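Local coordinates for glycosyl hydrolase, family 38 (Enterococcus faecalis, PDB 5KBP), which probably hydrolyses alpha-mannosidic linkages, as a bacterial member of the family 38 alpha-mannosidases, at residues Q853-K861 against P886-F897. Numbering follows the deposited sequence.
Sequences QNIPCELHK and PLRPFEIRTWRF. With SO4 (sulfate ion), chain I.
In the C-terminal beta-sandwich region, the chain 853-861 runs over the inward-pointing side chains of strand 892-897 and pairs briefly with the loop before it. The pairing is a single antiparallel bridge between I855 and L887. I855 N donates to L887 O (3.1 Å), and L887 N donates to I855 O (2.7 Å). Q853 NE2 donates to sulfate O2 and O3; the ion probably comes from the crystallisation liquor.

Beyond the bridge the contact is apolar. With C857 SG anti to the backbone N (chi1 -169°), the sulfur reaches the edge of the W895 six-membered ring, 3.6 Å from CZ2. L859 CD2 lies over one face of the indole, 3.8 Å from the five-membered ring centroid, in a CH-pi contact. R893 CG lies over the opposite face, offset toward the rim. The same L859 methyl meets the F897 ring at its edge, while K861 CB sits over a face. The K861 amine forms a salt bridge with E330. W895 NE1 is buried with no partner.

L887 CD1 lies over one face of the R893 guanidinium. R893 pairs with E891 in a salt bridge, NE to OE1 (2.7 Å) and NH2 to OE2 (3.0 Å). R893 NH2 also donates to P886 O, NH1 to A885 O, and R888 N to E891 OE2. This network ties the type II turn R888-E891 and the start of strand 892-897 to the loop at A885-P886.

The 853-858 loop covers one face of the five-stranded sheet, with W831 packing on C857 and L859, consistent with the interior of the C-terminal beta-sandwich domain.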
ATOM      1  N   GLN A 853     -34.754 -28.662   4.212  1.00 68.31           N
ATOM      2  CA  GLN A 853     -35.116 -30.050   3.974  1.00 71.00           C
ATOM      3  C   GLN A 853     -33.884 -30.870   3.615  1.00 68.61           C
ATOM      4  O   GLN A 853     -32.898 -30.349   3.086  1.00 70.24           O
ATOM      5  CB  GLN A 853     -36.151 -30.173   2.850  1.00 72.69           C
ATOM      6  CG  GLN A 853     -37.571 -29.823   3.258  1.00 83.61           C
ATOM      7  CD  GLN A 853     -37.795 -28.331   3.381  1.00 94.35           C
ATOM      8  OE1 GLN A 853     -38.255 -27.845   4.414  1.00103.66           O
ATOM      9  NE2 GLN A 853     -37.478 -27.596   2.322  1.00 91.84           N
ATOM     10  N   ASN A 854     -33.951 -32.165   3.918  1.00 63.53           N
ATOM     11  CA  ASN A 854     -32.933 -33.100   3.460  1.00 66.15           C
ATOM     12  C   ASN A 854     -33.090 -33.320   1.961  1.00 61.18           C
ATOM     13  O   ASN A 854     -34.140 -33.781   1.502  1.00 67.82           O
ATOM     14  CB  ASN A 854     -33.050 -34.424   4.214  1.00 75.09           C
ATOM     15  CG  ASN A 854     -32.788 -34.277   5.699  1.00 82.26           C
ATOM     16  OD1 ASN A 854     -31.649 -34.387   6.153  1.00 86.14           O
ATOM     17  ND2 ASN A 854     -33.844 -34.030   6.466  1.00 84.96           N
ATOM     18  N   ILE A 855     -32.056 -32.980   1.198  1.00 52.61           N
ATOM     19  CA  ILE A 855     -32.104 -33.104  -0.256  1.00 51.14           C
ATOM     20  C   ILE A 855     -31.027 -34.086  -0.703  1.00 56.36           C
ATOM     21  O   ILE A 855     -30.014 -34.253  -0.008  1.00 54.57           O
ATOM     22  CB  ILE A 855     -31.935 -31.736  -0.937  1.00 49.52           C
ATOM     23  CG1 ILE A 855     -30.516 -31.205  -0.732  1.00 43.79           C
ATOM     24  CG2 ILE A 855     -32.956 -30.742  -0.401  1.00 52.44           C
ATOM     25  CD1 ILE A 855     -30.278 -29.856  -1.365  1.00 51.06           C
ATOM     26  N   PRO A 856     -31.203 -34.767  -1.836  1.00 60.54           N
ATOM     27  CA  PRO A 856     -30.141 -35.650  -2.331  1.00 59.04           C
ATOM     28  C   PRO A 856     -28.951 -34.842  -2.826  1.00 66.00           C
ATOM     29  O   PRO A 856     -29.107 -33.808  -3.479  1.00 66.49           O
ATOM     30  CB  PRO A 856     -30.816 -36.411  -3.478  1.00 62.32           C
ATOM     31  CG  PRO A 856     -31.904 -35.498  -3.937  1.00 62.17           C
ATOM     32  CD  PRO A 856     -32.395 -34.795  -2.703  1.00 62.93           C
ATOM     33  N   CYS A 857     -27.749 -35.323  -2.503  1.00 71.05           N
ATOM     34  CA  CYS A 857     -26.530 -34.607  -2.888  1.00 74.49           C
ATOM     35  C   CYS A 857     -25.415 -35.637  -3.083  1.00 77.16           C
ATOM     36  O   CYS A 857     -24.708 -35.994  -2.139  1.00 85.67           O
ATOM     37  CB  CYS A 857     -26.149 -33.558  -1.854  1.00 80.91           C
ATOM     38  SG  CYS A 857     -24.852 -32.419  -2.394  1.00 81.67           S
ATOM     39  N   GLU A 858     -25.270 -36.101  -4.322  1.00 69.45           N
ATOM     40  CA  GLU A 858     -24.178 -36.978  -4.720  1.00 63.12           C
ATOM     41  C   GLU A 858     -23.282 -36.234  -5.701  1.00 66.50           C
ATOM     42  O   GLU A 858     -23.766 -35.688  -6.698  1.00 72.34           O
ATOM     43  CB  GLU A 858     -24.707 -38.269  -5.352  1.00 53.25           C
ATOM     44  N   LEU A 859     -21.984 -36.208  -5.413  1.00 64.54           N
ATOM     45  CA  LEU A 859     -21.008 -35.492  -6.222  1.00 54.48           C
ATOM     46  C   LEU A 859     -20.062 -36.492  -6.872  1.00 64.70           C
ATOM     47  O   LEU A 859     -19.556 -37.399  -6.201  1.00 64.99           O
ATOM     48  CB  LEU A 859     -20.223 -34.492  -5.371  1.00 49.93           C
ATOM     49  CG  LEU A 859     -19.274 -33.532  -6.091  1.00 51.52           C
ATOM     50  CD1 LEU A 859     -20.054 -32.499  -6.894  1.00 45.79           C
ATOM     51  CD2 LEU A 859     -18.343 -32.852  -5.101  1.00 66.36           C
ATOM     52  N   HIS A 860     -19.822 -36.326  -8.170  1.00 69.44           N
ATOM     53  CA  HIS A 860     -18.982 -37.239  -8.929  1.00 68.26           C
ATOM     54  C   HIS A 860     -17.926 -36.467  -9.706  1.00 69.69           C
ATOM     55  O   HIS A 860     -18.156 -35.342 -10.157  1.00 73.19           O
ATOM     56  CB  HIS A 860     -19.810 -38.092  -9.899  1.00 72.71           C
ATOM     57  CG  HIS A 860     -20.690 -39.095  -9.224  1.00 77.52           C
ATOM     58  ND1 HIS A 860     -20.242 -40.342  -8.843  1.00 80.92           N
ATOM     59  CD2 HIS A 860     -21.996 -39.040  -8.865  1.00 79.54           C
ATOM     60  CE1 HIS A 860     -21.232 -41.011  -8.277  1.00 83.53           C
ATOM     61  NE2 HIS A 860     -22.306 -40.243  -8.278  1.00 83.84           N
ATOM     62  N   LYS A 861     -16.762 -37.094  -9.857  1.00 71.00           N
ATOM     63  CA  LYS A 861     -15.657 -36.566 -10.651  1.00 71.23           C
ATOM     64  C   LYS A 861     -15.268 -37.632 -11.667  1.00 83.89           C
ATOM     65  O   LYS A 861     -14.673 -38.653 -11.303  1.00 87.67           O
ATOM     66  CB  LYS A 861     -14.469 -36.189  -9.766  1.00 66.43           C
ATOM     67  CG  LYS A 861     -13.170 -35.951 -10.525  1.00 63.12           C
ATOM     68  CD  LYS A 861     -12.054 -35.517  -9.589  1.00 66.35           C
ATOM     69  CE  LYS A 861     -10.682 -35.849 -10.157  1.00 66.48           C
ATOM     70  NZ  LYS A 861     -10.487 -35.309 -11.530  1.00 69.06           N
ATOM     71  N   PRO A 886     -27.919 -38.168   2.210  1.00 68.89           N
ATOM     72  CA  PRO A 886     -28.602 -36.931   1.816  1.00 67.77           C
ATOM     73  C   PRO A 886     -28.033 -35.722   2.543  1.00 65.65           C
ATOM     74  O   PRO A 886     -27.563 -35.812   3.679  1.00 56.38           O
ATOM     75  CB  PRO A 886     -30.061 -37.189   2.210  1.00 66.20           C
ATOM     76  CG  PRO A 886     -29.989 -38.256   3.260  1.00 67.34           C
ATOM     77  CD  PRO A 886     -28.832 -39.120   2.865  1.00 64.38           C
ATOM     78  N   LEU A 887     -28.071 -34.580   1.862  1.00 65.37           N
ATOM     79  CA  LEU A 887     -27.581 -33.339   2.446  1.00 55.25           C
ATOM     80  C   LEU A 887     -28.569 -32.845   3.495  1.00 61.21           C
ATOM     81  O   LEU A 887     -29.736 -32.584   3.186  1.00 65.83           O
ATOM     82  CB  LEU A 887     -27.374 -32.291   1.357  1.00 44.59           C
ATOM     83  CG  LEU A 887     -26.603 -31.031   1.750  1.00 50.12           C
ATOM     84  CD1 LEU A 887     -25.235 -31.394   2.303  1.00 49.63           C
ATOM     85  CD2 LEU A 887     -26.468 -30.103   0.555  1.00 46.75           C
ATOM     86  N   ARG A 888     -28.105 -32.728   4.735  1.00 59.37           N
ATOM     87  CA  ARG A 888     -28.971 -32.317   5.824  1.00 56.89           C
ATOM     88  C   ARG A 888     -29.303 -30.829   5.710  1.00 58.98           C
ATOM     89  O   ARG A 888     -28.591 -30.075   5.042  1.00 58.24           O
ATOM     90  CB  ARG A 888     -28.307 -32.627   7.164  1.00 62.44           C
ATOM     91  CG  ARG A 888     -28.124 -34.117   7.413  1.00 72.36           C
ATOM     92  CD  ARG A 888     -27.638 -34.400   8.823  1.00 86.16           C
ATOM     93  NE  ARG A 888     -26.291 -33.889   9.055  1.00 95.16           N
ATOM     94  CZ  ARG A 888     -25.180 -34.563   8.775  1.00 98.57           C
ATOM     95  NH1 ARG A 888     -23.995 -34.023   9.020  1.00 99.29           N
ATOM     96  NH2 ARG A 888     -25.254 -35.777   8.247  1.00 94.21           N
ATOM     97  N   PRO A 889     -30.397 -30.390   6.335  1.00 59.25           N
ATOM     98  CA  PRO A 889     -30.779 -28.973   6.252  1.00 60.21           C
ATOM     99  C   PRO A 889     -29.680 -28.053   6.766  1.00 62.80           C
ATOM    100  O   PRO A 889     -29.173 -28.219   7.878  1.00 56.15           O
ATOM    101  CB  PRO A 889     -32.036 -28.891   7.128  1.00 60.39           C
ATOM    102  CG  PRO A 889     -32.076 -30.177   7.904  1.00 56.22           C
ATOM    103  CD  PRO A 889     -31.420 -31.187   7.029  1.00 57.10           C
ATOM    104  N   PHE A 890     -29.315 -27.076   5.932  1.00 67.22           N
ATOM    105  CA  PHE A 890     -28.308 -26.068   6.262  1.00 65.15           C
ATOM    106  C   PHE A 890     -26.949 -26.695   6.559  1.00 61.91           C
ATOM    107  O   PHE A 890     -26.131 -26.117   7.280  1.00 58.41           O
ATOM    108  CB  PHE A 890     -28.758 -25.190   7.434  1.00 69.21           C
ATOM    109  CG  PHE A 890     -30.103 -24.550   7.232  1.00 70.77           C
ATOM    110  CD1 PHE A 890     -30.255 -23.492   6.352  1.00 72.95           C
ATOM    111  CD2 PHE A 890     -31.212 -25.000   7.930  1.00 67.58           C
ATOM    112  CE1 PHE A 890     -31.491 -22.898   6.165  1.00 71.26           C
ATOM    113  CE2 PHE A 890     -32.449 -24.410   7.749  1.00 66.89           C
ATOM    114  CZ  PHE A 890     -32.588 -23.358   6.866  1.00 67.90           C
ATOM    115  N   GLU A 891     -26.692 -27.878   6.008  1.00 58.68           N
ATOM    116  CA  GLU A 891     -25.410 -28.534   6.212  1.00 51.23           C
ATOM    117  C   GLU A 891     -24.358 -27.944   5.284  1.00 46.18           C
ATOM    118  O   GLU A 891     -24.627 -27.669   4.112  1.00 48.68           O
ATOM    119  CB  GLU A 891     -25.524 -30.039   5.970  1.00 52.46           C
ATOM    120  CG  GLU A 891     -24.269 -30.811   6.349  1.00 59.32           C
ATOM    121  CD  GLU A 891     -24.227 -32.201   5.749  1.00 64.11           C
ATOM    122  OE1 GLU A 891     -23.176 -32.571   5.187  1.00 57.63           O
ATOM    123  OE2 GLU A 891     -25.243 -32.921   5.837  1.00 63.24           O
ATOM    124  N   ILE A 892     -23.158 -27.745   5.818  1.00 44.53           N
ATOM    125  CA  ILE A 892     -21.998 -27.339   5.034  1.00 40.17           C
ATOM    126  C   ILE A 892     -21.184 -28.604   4.790  1.00 49.25           C
ATOM    127  O   ILE A 892     -20.464 -29.076   5.675  1.00 55.99           O
ATOM    128  CB  ILE A 892     -21.174 -26.264   5.743  1.00 45.84           C
ATOM    129  CG1 ILE A 892     -22.068 -25.100   6.176  1.00 46.45           C
ATOM    130  CG2 ILE A 892     -20.064 -25.768   4.832  1.00 38.07           C
ATOM    131  CD1 ILE A 892     -21.375 -24.126   7.105  1.00 38.89           C
ATOM    132  N   ARG A 893     -21.300 -29.166   3.592  1.00 51.21           N
ATOM    133  CA  ARG A 893     -20.646 -30.423   3.260  1.00 51.84           C
ATOM    134  C   ARG A 893     -19.385 -30.168   2.447  1.00 53.67           C
ATOM    135  O   ARG A 893     -19.375 -29.336   1.534  1.00 50.77           O
ATOM    136  CB  ARG A 893     -21.595 -31.341   2.486  1.00 48.87           C
ATOM    137  CG  ARG A 893     -21.018 -32.715   2.189  1.00 54.12           C
ATOM    138  CD  ARG A 893     -22.100 -33.692   1.765  1.00 53.00           C
ATOM    139  NE  ARG A 893     -23.023 -33.998   2.853  1.00 54.05           N
ATOM    140  CZ  ARG A 893     -24.037 -34.850   2.753  1.00 60.66           C
ATOM    141  NH1 ARG A 893     -24.264 -35.482   1.609  1.00 73.12           N
ATOM    142  NH2 ARG A 893     -24.828 -35.070   3.794  1.00 53.82           N
ATOM    143  N   THR A 894     -18.320 -30.893   2.786  1.00 50.54           N
ATOM    144  CA  THR A 894     -17.040 -30.792   2.099  1.00 54.13           C
ATOM    145  C   THR A 894     -16.609 -32.178   1.640  1.00 50.25           C
ATOM    146  O   THR A 894     -16.588 -33.120   2.439  1.00 51.20           O
ATOM    147  CB  THR A 894     -15.967 -30.180   3.007  1.00 51.38           C
ATOM    148  OG1 THR A 894     -16.426 -28.919   3.510  1.00 52.33           O
ATOM    149  CG2 THR A 894     -14.673 -29.969   2.236  1.00 47.92           C
ATOM    150  N   TRP A 895     -16.267 -32.298   0.362  1.00 47.98           N
ATOM    151  CA  TRP A 895     -15.836 -33.556  -0.226  1.00 46.04           C
ATOM    152  C   TRP A 895     -14.315 -33.610  -0.341  1.00 45.46           C
ATOM    153  O   TRP A 895     -13.623 -32.589  -0.292  1.00 50.24           O
ATOM    154  CB  TRP A 895     -16.460 -33.753  -1.610  1.00 48.76           C
ATOM    155  CG  TRP A 895     -17.941 -33.989  -1.607  1.00 55.76           C
ATOM    156  CD1 TRP A 895     -18.578 -35.192  -1.690  1.00 58.43           C
ATOM    157  CD2 TRP A 895     -18.969 -32.994  -1.536  1.00 52.00           C
ATOM    158  NE1 TRP A 895     -19.939 -35.010  -1.668  1.00 55.19           N
ATOM    159  CE2 TRP A 895     -20.205 -33.669  -1.572  1.00 54.93           C
ATOM    160  CE3 TRP A 895     -18.964 -31.600  -1.440  1.00 50.66           C
ATOM    161  CZ2 TRP A 895     -21.424 -32.996  -1.521  1.00 54.87           C
ATOM    162  CZ3 TRP A 895     -20.175 -30.935  -1.385  1.00 52.38           C
ATOM    163  CH2 TRP A 895     -21.388 -31.633  -1.423  1.00 48.50           C
ATOM    164  N   ARG A 896     -13.804 -34.828  -0.501  1.00 44.97           N
ATOM    165  CA  ARG A 896     -12.390 -35.064  -0.757  1.00 50.35           C
ATOM    166  C   ARG A 896     -12.260 -36.151  -1.810  1.00 57.49           C
ATOM    167  O   ARG A 896     -12.800 -37.248  -1.641  1.00 66.02           O
ATOM    168  CB  ARG A 896     -11.642 -35.481   0.515  1.00 48.88           C
ATOM    169  CG  ARG A 896     -10.243 -36.013   0.238  1.00 64.75           C
ATOM    170  CD  ARG A 896      -9.700 -36.837   1.395  1.00 67.20           C
ATOM    171  NE  ARG A 896      -9.227 -36.009   2.498  1.00 57.60           N
ATOM    172  CZ  ARG A 896      -8.562 -36.480   3.549  1.00 56.27           C
ATOM    173  NH1 ARG A 896      -8.289 -37.776   3.637  1.00 53.47           N
ATOM    174  NH2 ARG A 896      -8.166 -35.658   4.510  1.00 58.83           N
ATOM    175  N   PHE A 897     -11.550 -35.844  -2.893  1.00 59.47           N
ATOM    176  CA  PHE A 897     -11.275 -36.796  -3.965  1.00 56.67           C
ATOM    177  C   PHE A 897      -9.786 -37.118  -3.947  1.00 61.12           C
ATOM    178  O   PHE A 897      -8.954 -36.241  -4.198  1.00 63.17           O
ATOM    179  CB  PHE A 897     -11.692 -36.234  -5.323  1.00 48.90           C
ATOM    180  CG  PHE A 897     -13.179 -36.057  -5.481  1.00 51.69           C
ATOM    181  CD1 PHE A 897     -13.801 -34.887  -5.075  1.00 56.12           C
ATOM    182  CD2 PHE A 897     -13.951 -37.058  -6.045  1.00 53.23           C
ATOM    183  CE1 PHE A 897     -15.168 -34.723  -5.222  1.00 51.41           C
ATOM    184  CE2 PHE A 897     -15.318 -36.900  -6.197  1.00 54.10           C
ATOM    185  CZ  PHE A 897     -15.927 -35.731  -5.784  1.00 47.20           C
TER
HETATM  186  S   SO4 I 907     -37.728 -24.166   3.017  0.80101.21           S
HETATM  187  O1  SO4 I 907     -38.388 -22.872   2.876  0.80103.59           O
HETATM  188  O2  SO4 I 907     -37.363 -24.677   1.699  0.80 93.83           O
HETATM  189  O3  SO4 I 907     -38.640 -25.104   3.666  0.80103.53           O
HETATM  190  O4  SO4 I 907     -36.526 -24.016   3.832  0.80 98.93           O